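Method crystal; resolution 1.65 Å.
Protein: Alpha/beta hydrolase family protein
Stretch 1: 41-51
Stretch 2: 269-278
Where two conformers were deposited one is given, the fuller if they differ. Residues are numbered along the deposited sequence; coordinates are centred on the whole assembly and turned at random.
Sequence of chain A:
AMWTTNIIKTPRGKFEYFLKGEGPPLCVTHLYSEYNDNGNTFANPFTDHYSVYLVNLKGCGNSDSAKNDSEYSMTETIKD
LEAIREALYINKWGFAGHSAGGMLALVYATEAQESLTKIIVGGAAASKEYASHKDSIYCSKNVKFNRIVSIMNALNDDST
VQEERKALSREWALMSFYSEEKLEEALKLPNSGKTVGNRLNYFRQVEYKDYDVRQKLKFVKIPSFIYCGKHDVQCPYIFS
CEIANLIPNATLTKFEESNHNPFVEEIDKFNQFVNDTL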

ATOM      1  N   THR A  41       2.932  -1.804 -10.224  1.00 10.12           N
ATOM      2  CA  THR A  41       3.884  -2.919 -10.146  1.00 10.11           C
ATOM      3  C   THR A  41       3.700  -3.826  -8.923  1.00  9.93           C
ATOM      4  O   THR A  41       4.140  -4.975  -8.938  1.00 10.29           O
ATOM      5  CB  THR A  41       5.347  -2.441 -10.225  1.00 10.26           C
ATOM      6  OG1 THR A  41       5.565  -1.411  -9.258  1.00 10.59           O
ATOM      7  CG2 THR A  41       5.666  -1.911 -11.616  1.00 10.34           C
ATOM      8  N   PHE A  42       3.060  -3.311  -7.874  1.00  9.67           N
ATOM      9  CA  PHE A  42       2.652  -4.146  -6.744  1.00  9.42           C
ATOM     10  C   PHE A  42       1.402  -4.959  -7.095  1.00  9.29           C
ATOM     11  O   PHE A  42       1.327  -6.154  -6.793  1.00  9.08           O
ATOM     12  CB  PHE A  42       2.436  -3.299  -5.480  1.00  9.57           C
ATOM     13  CG  PHE A  42       1.679  -4.006  -4.389  1.00  9.61           C
ATOM     14  CD1 PHE A  42       2.254  -5.064  -3.689  1.00  9.44           C
ATOM     15  CD2 PHE A  42       0.390  -3.599  -4.053  1.00 10.07           C
ATOM     16  CE1 PHE A  42       1.546  -5.717  -2.680  1.00  9.65           C
ATOM     17  CE2 PHE A  42      -0.323  -4.242  -3.047  1.00 10.35           C
ATOM     18  CZ  PHE A  42       0.256  -5.304  -2.356  1.00 10.02           C
ATOM     19  N   ALA A  43       0.432  -4.310  -7.738  1.00  9.25           N
ATOM     20  CA  ALA A  43      -0.822  -4.966  -8.121  1.00  9.25           C
ATOM     21  C   ALA A  43      -0.640  -6.009  -9.224  1.00  9.44           C
ATOM     22  O   ALA A  43      -1.287  -7.057  -9.202  1.00  9.34           O
ATOM     23  CB  ALA A  43      -1.869  -3.923  -8.539  1.00  9.45           C
ATOM     24  N   ASN A  44       0.253  -5.727 -10.171  1.00  9.59           N
ATOM     25  CA  ASN A  44       0.354  -6.534 -11.392  1.00  9.90           C
ATOM     26  C   ASN A  44       0.626  -8.031 -11.198  1.00  9.89           C
ATOM     27  O   ASN A  44      -0.029  -8.849 -11.846  1.00  9.92           O
ATOM     28  CB  ASN A  44       1.345  -5.916 -12.389  1.00  9.98           C
ATOM     29  CG  ASN A  44       1.041  -6.299 -13.828  1.00 10.83           C
ATOM     30  OD1 ASN A  44       1.946  -6.595 -14.611  1.00 13.86           O
ATOM     31  ND2 ASN A  44      -0.235  -6.293 -14.185  1.00  9.83           N
ATOM     32  N   PRO A  45       1.573  -8.407 -10.307  1.00  9.89           N
ATOM     33  CA  PRO A  45       1.810  -9.846 -10.125  1.00 10.21           C
ATOM     34  C   PRO A  45       0.569 -10.617  -9.678  1.00 10.36           C
ATOM     35  O   PRO A  45       0.423 -11.795 -10.005  1.00 11.03           O
ATOM     36  CB  PRO A  45       2.885  -9.888  -9.033  1.00 10.09           C
ATOM     37  CG  PRO A  45       3.620  -8.610  -9.204  1.00 10.06           C
ATOM     38  CD  PRO A  45       2.565  -7.603  -9.566  1.00  9.90           C
ATOM     39  N   PHE A  46      -0.328  -9.956  -8.954  1.00 10.20           N
ATOM     40  CA  PHE A  46      -1.547 -10.611  -8.488  1.00 10.39           C
ATOM     41  C   PHE A  46      -2.510 -10.975  -9.619  1.00 10.63           C
ATOM     42  O   PHE A  46      -3.308 -11.901  -9.476  1.00 10.44           O
ATOM     43  CB  PHE A  46      -2.236  -9.762  -7.417  1.00 10.34           C
ATOM     44  CG  PHE A  46      -1.447  -9.661  -6.148  1.00 10.35           C
ATOM     45  CD1 PHE A  46      -1.491 -10.686  -5.204  1.00 10.90           C
ATOM     46  CD2 PHE A  46      -0.636  -8.556  -5.907  1.00 10.50           C
ATOM     47  CE1 PHE A  46      -0.749 -10.602  -4.028  1.00 11.45           C
ATOM     48  CE2 PHE A  46       0.117  -8.468  -4.737  1.00 10.68           C
ATOM     49  CZ  PHE A  46       0.059  -9.492  -3.795  1.00 11.37           C
ATOM     50  N   THR A  47      -2.407 -10.266 -10.745  1.00 11.06           N
ATOM     51  CA  THR A  47      -3.293 -10.498 -11.895  1.00 11.57           C
ATOM     52  C   THR A  47      -3.075 -11.852 -12.574  1.00 12.42           C
ATOM     53  O   THR A  47      -3.905 -12.280 -13.376  1.00 12.58           O
ATOM     54  CB  THR A  47      -3.187  -9.378 -12.963  1.00 11.48           C
ATOM     55  OG1 THR A  47      -1.904  -9.432 -13.601  1.00 11.20           O
ATOM     56  CG2 THR A  47      -3.392  -8.010 -12.330  1.00 11.02           C
ATOM     57  N   ASP A  48      -1.967 -12.517 -12.248  1.00 13.23           N
ATOM     58  CA  ASP A  48      -1.717 -13.877 -12.725  1.00 14.15           C
ATOM     59  C   ASP A  48      -2.660 -14.905 -12.084  1.00 14.28           C
ATOM     60  O   ASP A  48      -2.849 -15.994 -12.629  1.00 14.53           O
ATOM     61  CB  ASP A  48      -0.254 -14.288 -12.480  1.00 14.84           C
ATOM     62  CG  ASP A  48       0.730 -13.594 -13.423  1.00 16.54           C
ATOM     63  OD1 ASP A  48       0.310 -13.038 -14.461  1.00 18.61           O
ATOM     64  OD2 ASP A  48       1.946 -13.620 -13.128  1.00 18.89           O
ATOM     65  N   HIS A  49      -3.249 -14.559 -10.936  1.00 14.02           N
ATOM     66  CA  HIS A  49      -4.059 -15.519 -10.164  1.00 13.85           C
ATOM     67  C   HIS A  49      -5.368 -14.964  -9.603  1.00 13.04           C
ATOM     68  O   HIS A  49      -6.217 -15.725  -9.126  1.00 13.15           O
ATOM     69  CB  HIS A  49      -3.229 -16.120  -9.026  1.00 14.49           C
ATOM     70  CG  HIS A  49      -2.026 -16.876  -9.495  1.00 16.09           C
ATOM     71  ND1 HIS A  49      -2.114 -18.107 -10.109  1.00 17.82           N
ATOM     72  CD2 HIS A  49      -0.709 -16.567  -9.455  1.00 17.25           C
ATOM     73  CE1 HIS A  49      -0.901 -18.529 -10.417  1.00 18.17           C
ATOM     74  NE2 HIS A  49      -0.030 -17.613 -10.032  1.00 18.25           N
ATOM     75  N   TYR A  50      -5.525 -13.645  -9.663  1.00 11.61           N
ATOM     76  CA  TYR A  50      -6.700 -12.975  -9.119  1.00 10.56           C
ATOM     77  C   TYR A  50      -7.311 -12.019 -10.135  1.00 10.16           C
ATOM     78  O   TYR A  50      -6.629 -11.558 -11.054  1.00 10.20           O
ATOM     79  CB  TYR A  50      -6.308 -12.139  -7.892  1.00 10.28           C
ATOM     80  CG  TYR A  50      -5.889 -12.919  -6.667  1.00 10.00           C
ATOM     81  CD1 TYR A  50      -6.830 -13.317  -5.716  1.00 10.38           C
ATOM     82  CD2 TYR A  50      -4.547 -13.229  -6.438  1.00 10.33           C
ATOM     83  CE1 TYR A  50      -6.447 -14.029  -4.577  1.00 10.45           C
ATOM     84  CE2 TYR A  50      -4.155 -13.937  -5.302  1.00 10.53           C
ATOM     85  CZ  TYR A  50      -5.108 -14.331  -4.378  1.00 10.88           C
ATOM     86  OH  TYR A  50      -4.722 -15.027  -3.254  1.00 11.73           O
ATOM     87  N   SER A  51      -8.602 -11.739  -9.967  0.50  9.78           N
ATOM     88  CA  SER A  51      -9.225 -10.589 -10.609  0.50  9.43           C
ATOM     89  C   SER A  51      -8.905  -9.403  -9.714  0.50  9.18           C
ATOM     90  O   SER A  51      -9.440  -9.298  -8.607  0.50  9.16           O
ATOM     91  CB  SER A  51     -10.739 -10.769 -10.719  0.50  9.41           C
ATOM     92  OG  SER A  51     -11.072 -11.859 -11.562  0.50  9.28           O
TER
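Stretch 2 269-278: KFNQFVNDTL

From Lys269 the chain continues a helix that begins earlier, and it runs on to the C-terminus at Leu278. Stretch 1 has helical backbone angles from Thr41 to Asp48, though without the regular bonding of an α-helix, and then continues as loop through His49 and Tyr50. The two segments run in the same general sense: Pro45 faces Asn271 (CA to CA 6.3 Å), Phe46 faces Val274 (6.1 Å between CA atoms), and His49 faces Asn275 (7.0 Å between CA atoms). Together they bury 553 Å².

Val274 is the central bump. Its CB points toward stretch 1, and its two methyls enter a hollow lined by Pro45, Phe46, His49 and Tyr50. Val274 CG2 lies over one face of the Phe46 ring, 4.0 Å from the ring centroid and 20° off the normal, a CH-pi contact; it is also 4.1 Å from Pro45 CB. Val274 CG1 meets the edge of the imidazole, 3.8 Å from His49 CD2, and lies 4.3 Å from Tyr50 CE2. A short, branched side chain suits this place, since it offers methyls to several walls while letting the backbones come close.

One turn earlier, Phe270 reaches farther. Its ring edge receives Pro45 CB, 3.8 Å from Phe270 CD2, and Phe46 CE2, 3.8 Å from Phe270 CE2. The Phe46 and Phe270 planes stand at 88°, with centroids 5.7 Å apart. Phe42 closes this greasy pocket, its CE1 4.2 Å from Phe270 CZ. Proline suits the place: its compact apolar ring lies against Phe270 and Val274.

At the chain end, Leu278 sets CD2 over one face of the Tyr50 ring, 4.1 Å from its centroid, while its CD1 comes within 3.7 Å of His49 ND1. The phenol can thus present an apolar face to leucine and still use its polar tip: Tyr50 OH donates to Thr277 OG1 at 2.7 Å. Thr277 OG1 in turn donates to Val274 O at 2.6 Å, so the threonine hydroxyl passes the bond on to the helix backbone.

The flank is polar and wetter. Asn275 CA lies over one face of the His49 ring, and three waters fill gaps the side chains leave. Water 1 sits 2.7 Å from Pro45 O and 2.8 Å from Asn271 OD1, bridging the two stretches; water 2 donates to Asp48 OD2 and Asn271 OD1, each at 2.8 Å; water 3 joins His49 NE2 (2.8 Å) to Asn271 O (2.7 Å).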

ATOM      1  N   LYS A 269      10.458 -14.757  -6.885  1.00 14.83           N
ATOM      2  CA  LYS A 269      10.030 -15.107  -5.532  1.00 14.55           C
ATOM      3  C   LYS A 269       8.685 -14.466  -5.177  1.00 13.87           C
ATOM      4  O   LYS A 269       7.855 -15.093  -4.513  1.00 13.83           O
ATOM      5  CB  LYS A 269      11.099 -14.751  -4.497  1.00 14.78           C
ATOM      6  CG  LYS A 269      10.761 -15.224  -3.087  1.00 15.82           C
ATOM      7  CD  LYS A 269      11.934 -15.074  -2.140  1.00 17.84           C
ATOM      8  CE  LYS A 269      11.505 -15.347  -0.708  1.00 18.43           C
ATOM      9  NZ  LYS A 269      12.676 -15.592   0.188  1.00 20.06           N
ATOM     10  N   PHE A 270       8.462 -13.233  -5.629  1.00 13.17           N
ATOM     11  CA  PHE A 270       7.175 -12.585  -5.380  1.00 12.65           C
ATOM     12  C   PHE A 270       6.033 -13.298  -6.105  1.00 12.95           C
ATOM     13  O   PHE A 270       4.931 -13.414  -5.566  1.00 12.55           O
ATOM     14  CB  PHE A 270       7.187 -11.088  -5.719  1.00 12.20           C
ATOM     15  CG  PHE A 270       6.045 -10.335  -5.098  1.00 11.25           C
ATOM     16  CD1 PHE A 270       6.130  -9.885  -3.782  1.00 10.56           C
ATOM     17  CD2 PHE A 270       4.869 -10.107  -5.810  1.00 10.23           C
ATOM     18  CE1 PHE A 270       5.069  -9.208  -3.190  1.00 10.05           C
ATOM     19  CE2 PHE A 270       3.801  -9.432  -5.224  1.00 10.45           C
ATOM     20  CZ  PHE A 270       3.904  -8.977  -3.915  1.00  9.95           C
ATOM     21  N   ASN A 271       6.301 -13.778  -7.319  1.00 13.35           N
ATOM     22  CA  ASN A 271       5.330 -14.585  -8.055  1.00 14.17           C
ATOM     23  C   ASN A 271       4.966 -15.857  -7.300  1.00 14.50           C
ATOM     24  O   ASN A 271       3.793 -16.235  -7.244  1.00 14.63           O
ATOM     25  CB  ASN A 271       5.834 -14.916  -9.463  1.00 14.40           C
ATOM     26  CG  ASN A 271       5.704 -13.746 -10.422  1.00 15.11           C
ATOM     27  OD1 ASN A 271       4.861 -12.864 -10.240  1.00 16.27           O
ATOM     28  ND2 ASN A 271       6.537 -13.736 -11.460  1.00 16.71           N
ATOM     29  N   GLN A 272       5.972 -16.504  -6.707  1.00 14.79           N
ATOM     30  CA  GLN A 272       5.750 -17.689  -5.880  0.50 14.97           C
ATOM     31  C   GLN A 272       4.908 -17.329  -4.657  1.00 14.83           C
ATOM     32  O   GLN A 272       4.001 -18.072  -4.273  1.00 14.85           O
ATOM     33  CB  GLN A 272       7.083 -18.314  -5.455  0.50 15.19           C
ATOM     34  CG  GLN A 272       6.941 -19.650  -4.732  0.50 15.76           C
ATOM     35  CD  GLN A 272       6.107 -20.648  -5.513  0.50 16.52           C
ATOM     36  OE1 GLN A 272       6.324 -20.857  -6.706  0.50 17.46           O
ATOM     37  NE2 GLN A 272       5.143 -21.267  -4.842  0.50 16.66           N
ATOM     38  N   PHE A 273       5.210 -16.176  -4.056  1.00 14.35           N
ATOM     39  CA  PHE A 273       4.441 -15.671  -2.921  1.00 13.95           C
ATOM     40  C   PHE A 273       2.962 -15.495  -3.290  1.00 13.86           C
ATOM     41  O   PHE A 273       2.082 -15.921  -2.543  1.00 13.69           O
ATOM     42  CB  PHE A 273       5.032 -14.357  -2.393  1.00 13.75           C
ATOM     43  CG  PHE A 273       4.147 -13.647  -1.402  1.00 13.21           C
ATOM     44  CD1 PHE A 273       4.055 -14.086  -0.082  1.00 13.55           C
ATOM     45  CD2 PHE A 273       3.396 -12.539  -1.794  1.00 12.72           C
ATOM     46  CE1 PHE A 273       3.228 -13.429   0.837  1.00 13.10           C
ATOM     47  CE2 PHE A 273       2.570 -11.882  -0.887  1.00 12.73           C
ATOM     48  CZ  PHE A 273       2.488 -12.326   0.434  1.00 12.74           C
ATOM     49  N   VAL A 274       2.697 -14.876  -4.442  1.00 13.89           N
ATOM     50  CA  VAL A 274       1.321 -14.680  -4.920  1.00 14.14           C
ATOM     51  C   VAL A 274       0.593 -16.023  -5.040  1.00 14.66           C
ATOM     52  O   VAL A 274      -0.518 -16.190  -4.531  1.00 14.38           O
ATOM     53  CB  VAL A 274       1.276 -13.920  -6.274  1.00 14.10           C
ATOM     54  CG1 VAL A 274      -0.141 -13.891  -6.840  1.00 14.48           C
ATOM     55  CG2 VAL A 274       1.808 -12.495  -6.108  1.00 14.17           C
ATOM     56  N   ASN A 275       1.237 -16.982  -5.701  1.00 15.42           N
ATOM     57  CA  ASN A 275       0.671 -18.321  -5.836  1.00 16.50           C
ATOM     58  C   ASN A 275       0.351 -18.962  -4.482  1.00 16.72           C
ATOM     59  O   ASN A 275      -0.672 -19.641  -4.334  1.00 16.91           O
ATOM     60  CB  ASN A 275       1.615 -19.219  -6.640  1.00 17.20           C
ATOM     61  CG  ASN A 275       0.965 -20.522  -7.046  1.00 19.14           C
ATOM     62  OD1 ASN A 275       0.038 -20.539  -7.854  1.00 21.58           O
ATOM     63  ND2 ASN A 275       1.443 -21.622  -6.481  1.00 21.79           N
ATOM     64  N   ASP A 276       1.212 -18.719  -3.496  1.00 16.77           N
ATOM     65  CA  ASP A 276       1.059 -19.305  -2.163  1.00 17.13           C
ATOM     66  C   ASP A 276      -0.059 -18.675  -1.319  1.00 16.70           C
ATOM     67  O   ASP A 276      -0.428 -19.217  -0.272  1.00 16.72           O
ATOM     68  CB  ASP A 276       2.394 -19.286  -1.405  1.00 17.70           C
ATOM     69  CG  ASP A 276       3.418 -20.263  -1.981  1.00 19.38           C
ATOM     70  OD1 ASP A 276       3.050 -21.139  -2.794  1.00 21.94           O
ATOM     71  OD2 ASP A 276       4.606 -20.153  -1.619  1.00 21.56           O
ATOM     72  N   THR A 277      -0.596 -17.543  -1.772  1.00 15.99           N
ATOM     73  CA  THR A 277      -1.735 -16.910  -1.097  1.00 15.56           C
ATOM     74  C   THR A 277      -3.081 -17.524  -1.497  1.00 16.12           C
ATOM     75  O   THR A 277      -4.107 -17.214  -0.889  1.00 15.83           O
ATOM     76  CB  THR A 277      -1.811 -15.379  -1.351  1.00 15.04           C
ATOM     77  OG1 THR A 277      -2.118 -15.124  -2.729  1.00 13.92           O
ATOM     78  CG2 THR A 277      -0.513 -14.684  -0.962  1.00 14.39           C
ATOM     79  N   LEU A 278      -3.072 -18.385  -2.514  1.00 16.93           N
ATOM     80  CA  LEU A 278      -4.307 -18.959  -3.055  1.00 17.91           C
ATOM     81  C   LEU A 278      -4.895 -20.040  -2.156  1.00 18.48           C
ATOM     82  O   LEU A 278      -4.174 -20.753  -1.464  1.00 18.79           O
ATOM     83  CB  LEU A 278      -4.074 -19.524  -4.461  1.00 18.12           C
ATOM     84  CG  LEU A 278      -3.783 -18.528  -5.588  1.00 18.62           C
ATOM     85  CD1 LEU A 278      -3.347 -19.276  -6.839  1.00 19.28           C
ATOM     86  CD2 LEU A 278      -4.991 -17.638  -5.883  1.00 19.14           C
ATOM     87  OXT LEU A 278      -6.112 -20.227  -2.110  1.00 19.38           O
TER
HETATM   88  O   HOH W   1       2.243 -13.784  -9.651  1.00 20.16           O
HETATM   89  O   HOH W   2       3.744 -11.551 -12.414  1.00 28.18           O
HETATM   90  O   HOH W   3       2.527 -16.631  -9.557  1.00 38.73           O